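PDB 1RP3: RNA polymerase sigma factor SIGMA-28 (FliA), which serves as the flagellar sigma factor, directing RNA polymerase to its promoters, and is held in an inactive conformation by the anti-sigma factor FlgM. Local coordinates for the interface of chains A and B. Residues are numbered along the deposited sequence; one frame, centred on the assembly and turned at random. Chains: chain A, RNA polymerase sigma factor SIGMA-28 (FliA); chain B, anti sigma factor FlgM.

Contact 1: the interface of chains A and B. Residues chain A 197-198, 202, 204, 212; chain B 59, 63, 72.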
loop_
_atom_site.group_PDB
_atom_site.type_symbol
_atom_site.label_atom_id
_atom_site.label_comp_id
_atom_site.label_asym_id
_atom_site.label_seq_id
_atom_site.Cartn_x
_atom_site.Cartn_y
_atom_site.Cartn_z
ATOM N N GLN A 197 8.228 -1.671 -11.535
ATOM C CA GLN A 197 7.467 -2.835 -11.960
ATOM C C GLN A 197 7.648 -3.994 -10.984
ATOM O O GLN A 197 6.670 -4.648 -10.602
ATOM C CB GLN A 197 7.847 -3.260 -13.384
ATOM C CG GLN A 197 7.000 -4.417 -13.925
ATOM C CD GLN A 197 7.246 -4.713 -15.407
ATOM O OE1 GLN A 197 7.125 -3.832 -16.271
ATOM N NE2 GLN A 197 7.560 -5.965 -15.707
ATOM N N LEU A 198 8.886 -4.240 -10.557
ATOM C CA LEU A 198 9.143 -5.337 -9.630
ATOM C C LEU A 198 8.475 -5.108 -8.280
ATOM O O LEU A 198 8.033 -6.055 -7.622
ATOM C CB LEU A 198 10.646 -5.554 -9.439
ATOM C CG LEU A 198 11.464 -6.191 -10.572
ATOM C CD1 LEU A 198 12.907 -6.302 -10.140
ATOM C CD2 LEU A 198 10.939 -7.558 -10.943
ATOM N N GLU A 202 4.883 -6.720 -9.598
ATOM C CA GLU A 202 5.237 -8.037 -9.077
ATOM C C GLU A 202 4.953 -8.133 -7.573
ATOM O O GLU A 202 4.970 -9.218 -7.001
ATOM C CB GLU A 202 6.705 -8.371 -9.364
ATOM C CG GLU A 202 7.106 -8.336 -10.842
ATOM C CD GLU A 202 6.450 -9.422 -11.699
ATOM O OE1 GLU A 202 5.899 -10.408 -11.150
ATOM O OE2 GLU A 202 6.499 -9.288 -12.943
ATOM N N LEU A 204 6.674 -6.995 -4.838
ATOM C CA LEU A 204 7.830 -7.436 -4.085
ATOM C C LEU A 204 8.426 -6.321 -3.256
ATOM O O LEU A 204 8.624 -5.227 -3.750
ATOM C CB LEU A 204 8.894 -7.966 -5.044
ATOM C CG LEU A 204 8.516 -9.234 -5.805
ATOM C CD1 LEU A 204 9.659 -9.620 -6.718
ATOM C CD2 LEU A 204 8.184 -10.362 -4.832
ATOM N N ILE A 212 17.093 -9.672 -6.516
ATOM C CA ILE A 212 16.888 -9.875 -7.944
ATOM C C ILE A 212 17.884 -9.049 -8.751
ATOM O O ILE A 212 18.561 -9.581 -9.627
ATOM C CB ILE A 212 15.432 -9.509 -8.367
ATOM C CG1 ILE A 212 14.431 -10.368 -7.600
ATOM C CG2 ILE A 212 15.226 -9.748 -9.841
ATOM C CD1 ILE A 212 13.002 -9.960 -7.815
ATOM N N LYS B 59 9.504 -17.251 -6.595
ATOM C CA LYS B 59 9.160 -16.116 -7.448
ATOM C C LYS B 59 10.383 -15.240 -7.677
ATOM O O LYS B 59 10.612 -14.759 -8.788
ATOM C CB LYS B 59 8.049 -15.287 -6.800
ATOM C CG LYS B 59 7.557 -14.128 -7.649
ATOM C CD LYS B 59 6.398 -13.420 -6.979
ATOM C CE LYS B 59 5.796 -12.369 -7.893
ATOM N NZ LYS B 59 4.565 -11.780 -7.303
ATOM N N LEU B 63 12.174 -14.937 -11.225
ATOM C CA LEU B 63 12.252 -13.577 -11.754
ATOM C C LEU B 63 13.692 -13.160 -12.044
ATOM O O LEU B 63 13.974 -12.605 -13.103
ATOM C CB LEU B 63 11.606 -12.586 -10.780
ATOM C CG LEU B 63 10.314 -11.891 -11.221
ATOM C CD1 LEU B 63 9.258 -12.910 -11.619
ATOM C CD2 LEU B 63 9.810 -11.025 -10.090
ATOM N N TYR B 72 12.623 -10.954 -19.481
ATOM C CA TYR B 72 11.704 -10.225 -18.616
ATOM C C TYR B 72 11.335 -8.924 -19.296
ATOM O O TYR B 72 12.187 -8.068 -19.535
ATOM C CB TYR B 72 12.307 -9.936 -17.242
ATOM C CG TYR B 72 11.305 -9.310 -16.292
ATOM C CD1 TYR B 72 10.345 -10.093 -15.647
ATOM C CD2 TYR B 72 11.295 -7.932 -16.061
ATOM C CE1 TYR B 72 9.396 -9.522 -14.806
ATOM C CE2 TYR B 72 10.351 -7.351 -15.224
ATOM C CZ TYR B 72 9.407 -8.153 -14.598
ATOM O OH TYR B 72 8.468 -7.587 -13.775
#
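With CG anti to the backbone N (chi1 -174°), B:Tyr72 points its ring at sigma region 4, while A:Glu202, bent at chi2 (-67°), curls its carboxylate round to meet the phenol. A:Gln197 and A:Glu202 thus hold the phenol oxygen of the anti-sigma factor FlgM from two directions. The amide NE2 of A:Gln197 donates to B:Tyr72 OH at 2.7 Å, tilted slightly out of the amide plane. B:Tyr72 OH in turn donates to the carboxylate oxygen OE2 of A:Glu202, also at 2.7 Å, on its anti side and somewhat out of the carboxylate plane; OE2 lies at the ring edge, in the ring plane. Accepting one bond and giving another should fix the direction of the hydroxyl. On FlgM helix 56-68, which precedes this loop, B:Lys59 runs out fully extended and its ammonium NZ donates to the backbone O of A:Glu202 at 2.6 Å. B:Lys59 NZ also lies 4.3 Å from A:Glu202 OE1, probably near enough for some electrostatic attraction but not a salt bridge. Between these polar grips sits B:Leu63. B:Leu63 CD2 meets A:Leu204 CD1 tip to tip at 3.7 Å. A:Leu198 runs antiparallel alongside B:Leu63, their CD2 methyls 3.7 Å apart. A:Ile212 CD1 lies 4.1 Å from B:Leu63 CD2, and the CG methylene of A:Glu202 covers that methyl from the carboxylate side.

Contact 2: the interface of chains A and B. Residues chain A 193-194, 197; chain B 72-75, 78-79.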
loop_
_atom_site.group_PDB
_atom_site.type_symbol
_atom_site.label_atom_id
_atom_site.label_comp_id
_atom_site.label_asym_id
_atom_site.label_seq_id
_atom_site.Cartn_x
_atom_site.Cartn_y
_atom_site.Cartn_z
ATOM N N LYS A 193 11.951 2.442 -13.885
ATOM C CA LYS A 193 10.754 1.772 -14.372
ATOM C C LYS A 193 10.802 0.298 -13.991
ATOM O O LYS A 193 9.806 -0.251 -13.520
ATOM C CB LYS A 193 10.664 1.937 -15.890
ATOM C CG LYS A 193 9.380 1.435 -16.527
ATOM C CD LYS A 193 9.323 1.778 -18.022
ATOM C CE LYS A 193 9.300 3.288 -18.244
ATOM N NZ LYS A 193 9.372 3.666 -19.685
ATOM N N LEU A 194 11.971 -0.323 -14.149
ATOM C CA LEU A 194 12.165 -1.738 -13.804
ATOM C C LEU A 194 11.945 -1.968 -12.311
ATOM O O LEU A 194 11.345 -2.963 -11.917
ATOM C CB LEU A 194 13.577 -2.205 -14.194
ATOM C CG LEU A 194 14.072 -3.554 -13.638
ATOM C CD1 LEU A 194 13.164 -4.706 -14.064
ATOM C CD2 LEU A 194 15.497 -3.818 -14.093
ATOM N N GLN A 197 8.228 -1.671 -11.535
ATOM C CA GLN A 197 7.467 -2.835 -11.960
ATOM C C GLN A 197 7.648 -3.994 -10.984
ATOM O O GLN A 197 6.670 -4.648 -10.602
ATOM C CB GLN A 197 7.847 -3.260 -13.384
ATOM C CG GLN A 197 7.000 -4.417 -13.925
ATOM C CD GLN A 197 7.246 -4.713 -15.407
ATOM O OE1 GLN A 197 7.125 -3.832 -16.271
ATOM N NE2 GLN A 197 7.560 -5.965 -15.707
ATOM N N TYR B 72 12.623 -10.954 -19.481
ATOM C CA TYR B 72 11.704 -10.225 -18.616
ATOM C C TYR B 72 11.335 -8.924 -19.296
ATOM O O TYR B 72 12.187 -8.068 -19.535
ATOM C CB TYR B 72 12.307 -9.936 -17.242
ATOM C CG TYR B 72 11.305 -9.310 -16.292
ATOM C CD1 TYR B 72 10.345 -10.093 -15.647
ATOM C CD2 TYR B 72 11.295 -7.932 -16.061
ATOM C CE1 TYR B 72 9.396 -9.522 -14.806
ATOM C CE2 TYR B 72 10.351 -7.351 -15.224
ATOM C CZ TYR B 72 9.407 -8.153 -14.598
ATOM O OH TYR B 72 8.468 -7.587 -13.775
ATOM N N GLU B 73 10.051 -8.780 -19.591
ATOM C CA GLU B 73 9.557 -7.594 -20.265
ATOM C C GLU B 73 9.091 -6.502 -19.317
ATOM O O GLU B 73 8.299 -6.747 -18.410
ATOM C CB GLU B 73 8.428 -7.973 -21.233
ATOM N N VAL B 74 9.621 -5.301 -19.526
ATOM C CA VAL B 74 9.255 -4.131 -18.744
ATOM C C VAL B 74 8.396 -3.273 -19.670
ATOM O O VAL B 74 8.891 -2.744 -20.668
ATOM C CB VAL B 74 10.492 -3.310 -18.319
ATOM C CG1 VAL B 74 10.060 -2.059 -17.571
ATOM C CG2 VAL B 74 11.410 -4.151 -17.460
ATOM N N SER B 75 7.106 -3.172 -19.367
ATOM C CA SER B 75 6.199 -2.377 -20.188
ATOM C C SER B 75 5.521 -1.301 -19.363
ATOM O O SER B 75 5.380 -1.431 -18.146
ATOM C CB SER B 75 5.130 -3.265 -20.837
ATOM O OG SER B 75 4.204 -3.750 -19.879
ATOM N N LYS B 78 2.167 -2.685 -17.653
ATOM C CA LYS B 78 2.343 -3.376 -16.380
ATOM C C LYS B 78 2.595 -2.421 -15.208
ATOM O O LYS B 78 2.035 -2.597 -14.130
ATOM C CB LYS B 78 3.482 -4.388 -16.493
ATOM C CG LYS B 78 3.173 -5.549 -17.421
ATOM C CD LYS B 78 4.347 -6.509 -17.545
ATOM C CE LYS B 78 4.000 -7.671 -18.469
ATOM N NZ LYS B 78 5.133 -8.628 -18.627
ATOM N N VAL B 79 3.439 -1.416 -15.424
ATOM C CA VAL B 79 3.757 -0.434 -14.391
ATOM C C VAL B 79 2.500 0.351 -14.047
ATOM O O VAL B 79 2.273 0.707 -12.892
ATOM C CB VAL B 79 4.862 0.544 -14.868
ATOM C CG1 VAL B 79 5.171 1.578 -13.798
ATOM C CG2 VAL B 79 6.122 -0.225 -15.233
#
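A:Gln197 reads the backbone of the FlgM segment 73-75 with both ends of its amide. A:Gln197 NE2 donates to the carbonyl O of B:Glu73 at 2.9 Å, nearly straight (170° at H) and in the amide plane, while A:Gln197 OE1 accepts the backbone N of B:Ser75 at 3.2 Å, in the carbonyl plane. Together with the phenol bond from NE2, this two-ended pairing sets which way the amide is flipped. The close-packed part lies around this group, which buries 96 Å²: A:Gln197 CD rests 3.9 Å from B:Val74 CA, and the CB methylene of B:Lys78 comes equally near to CD. Shortening A:Gln197 to an alanine is likely to leave B:Glu73 O and B:Ser75 N without their mates on the sigma factor and open a gap between B:Tyr72 and B:Lys78. B:Val74 straddles the helix surface, its CG1 anti to the backbone N (chi1 177°) to meet A:Lys193 CG at 3.7 Å; its CG2 touches A:Leu194 CD1, the two side chains lying roughly perpendicular. A:Lys193 is the less engaged side, burying 25 Å² and touching FlgM through its CG and CD methylenes, CG lying 3.9 Å from B:Val79 CG2. Within FlgM, B:Ser75 OG accepts the backbone N of B:Lys78, capping the start of helix 76-87. The site thus lies where the link after FlgM helix 56-68 crosses sigma helix 190-201, in region 4, and turns into the last FlgM helix.

Contact 3: the interface of chains A and B. Residues chain A 74, 151, 158, 177; chain B 84, 87-88.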
loop_
_atom_site.group_PDB
_atom_site.type_symbol
_atom_site.label_atom_id
_atom_site.label_comp_id
_atom_site.label_asym_id
_atom_site.label_seq_id
_atom_site.Cartn_x
_atom_site.Cartn_y
_atom_site.Cartn_z
ATOM N N LEU A 74 -11.815 1.282 -1.768
ATOM C CA LEU A 74 -11.333 2.645 -1.767
ATOM C C LEU A 74 -11.375 3.276 -0.372
ATOM O O LEU A 74 -10.417 3.944 0.043
ATOM C CB LEU A 74 -12.154 3.456 -2.761
ATOM C CG LEU A 74 -11.802 4.926 -2.935
ATOM C CD1 LEU A 74 -10.361 5.068 -3.440
ATOM C CD2 LEU A 74 -12.788 5.536 -3.908
ATOM N N PHE A 151 -3.488 10.473 -6.249
ATOM C CA PHE A 151 -4.467 9.462 -6.616
ATOM C C PHE A 151 -5.790 9.639 -5.891
ATOM O O PHE A 151 -6.833 9.259 -6.413
ATOM C CB PHE A 151 -3.921 8.062 -6.359
ATOM C CG PHE A 151 -3.089 7.533 -7.467
ATOM C CD1 PHE A 151 -3.680 6.863 -8.529
ATOM C CD2 PHE A 151 -1.717 7.717 -7.467
ATOM C CE1 PHE A 151 -2.910 6.369 -9.567
ATOM C CE2 PHE A 151 -0.940 7.228 -8.499
ATOM C CZ PHE A 151 -1.537 6.557 -9.556
ATOM N N TYR A 158 -13.997 10.935 -9.157
ATOM C CA TYR A 158 -14.713 9.866 -9.839
ATOM C C TYR A 158 -15.614 8.982 -8.981
ATOM O O TYR A 158 -16.506 8.322 -9.512
ATOM C CB TYR A 158 -13.777 9.033 -10.735
ATOM C CG TYR A 158 -12.777 8.123 -10.050
ATOM C CD1 TYR A 158 -13.197 7.048 -9.262
ATOM C CD2 TYR A 158 -11.406 8.290 -10.259
ATOM C CE1 TYR A 158 -12.279 6.162 -8.701
ATOM C CE2 TYR A 158 -10.478 7.410 -9.704
ATOM C CZ TYR A 158 -10.921 6.347 -8.928
ATOM O OH TYR A 158 -10.013 5.468 -8.384
ATOM N N LEU A 177 -7.985 7.744 -16.674
ATOM C CA LEU A 177 -7.065 7.621 -15.553
ATOM C C LEU A 177 -5.862 6.793 -15.943
ATOM O O LEU A 177 -4.734 7.187 -15.663
ATOM C CB LEU A 177 -7.741 6.996 -14.327
ATOM C CG LEU A 177 -6.779 6.718 -13.157
ATOM C CD1 LEU A 177 -6.079 8.002 -12.729
ATOM C CD2 LEU A 177 -7.515 6.099 -11.982
ATOM N N ILE B 84 -1.856 1.679 -10.387
ATOM C CA ILE B 84 -3.287 1.882 -10.254
ATOM C C ILE B 84 -3.926 0.885 -9.295
ATOM O O ILE B 84 -4.734 1.269 -8.460
ATOM C CB ILE B 84 -3.997 1.873 -11.630
ATOM C CG1 ILE B 84 -3.563 3.104 -12.422
ATOM C CG2 ILE B 84 -5.532 1.875 -11.453
ATOM C CD1 ILE B 84 -4.180 3.206 -13.788
ATOM N N PHE B 87 -2.794 1.914 -5.635
ATOM C CA PHE B 87 -3.385 3.136 -5.085
ATOM C C PHE B 87 -4.917 3.255 -5.046
ATOM O O PHE B 87 -5.470 3.762 -4.067
ATOM C CB PHE B 87 -2.756 4.368 -5.737
ATOM C CG PHE B 87 -1.310 4.573 -5.375
ATOM C CD1 PHE B 87 -0.965 5.154 -4.161
ATOM C CD2 PHE B 87 -0.296 4.219 -6.258
ATOM C CE1 PHE B 87 0.364 5.383 -3.824
ATOM C CE2 PHE B 87 1.050 4.447 -5.930
ATOM C CZ PHE B 87 1.374 5.032 -4.708
ATOM N N THR B 88 -5.597 2.752 -6.074
ATOM C CA THR B 88 -7.061 2.832 -6.148
ATOM C C THR B 88 -7.809 1.600 -5.620
ATOM O O THR B 88 -9.002 1.746 -5.277
ATOM C CB THR B 88 -7.535 3.094 -7.598
ATOM O OG1 THR B 88 -7.353 1.908 -8.393
ATOM C CG2 THR B 88 -6.767 4.264 -8.206
ATOM O OXT THR B 88 -7.224 0.496 -5.607
#
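The rings of A:Phe151 and B:Phe87 lie nearly parallel but offset, their side chains approaching from roughly perpendicular directions, and it is the CB methylene of B:Phe87 that sits over the face of the A:Phe151 ring, 3.9 Å from its centroid, in a CH-pi contact. B:Phe87 CB is displaced toward the rim, 3.6 Å from A:Phe151 CG. The B:Phe87 ring then extends along the CD2-CE2 edge of A:Phe151, B:Phe87 CD2 lying 3.8 Å from A:Phe151 CE2. Each phenylalanine has CG anti to its own carbonyl carbon (chi1 -84° for A:Phe151 and -68° for B:Phe87), a setting that lays the sigma ring against the FlgM helix. Beside this pair, the methyl CG2 of B:Thr88, the C-terminal residue of FlgM, faces A:Phe151 CD1 at 4.0 Å. B:Thr88 CG2 also meets the phenol oxygen A:Tyr158 OH at 3.5 Å, the two side chains nearly perpendicular. B:Thr88 OG1 turns back into its own chain and donates to the carbonyl O of B:Ile84 at 2.7 Å, from well above the carbonyl plane, which may help keep the methyl toward the sigma factor. More distant apolar groups border the pocket: A:Leu177 CD2 stands 4.3 Å from B:Thr88 CG2, and A:Leu74 CD1 approaches the terminal O of B:Thr88 at 4.0 Å. In the fold, the C-terminal end of FlgM helix 76-87 is thus set among sigma helices 66-85, 129-158 and 167-185.

Contact 1 and contact 2 are neighbours, their C-alpha centres about 9 Å apart, and share A:Gln197 and B:Tyr72; the C-alpha centre of contact 3 lies about 23 Å from that of contact 1 and 20 Å from that of contact 2. Sigma helix 190-201 serves contact 1 and contact 2, whereas FlgM helix 76-87 runs from contact 2 to contact 3. FlgM therefore follows region 4 through two successive sites and then reaches helices that include one from region 2. One continuous inhibitor segment thus touches separate parts of the sigma factor, which probably favours the inactive arrangement over the one needed on RNA polymerase.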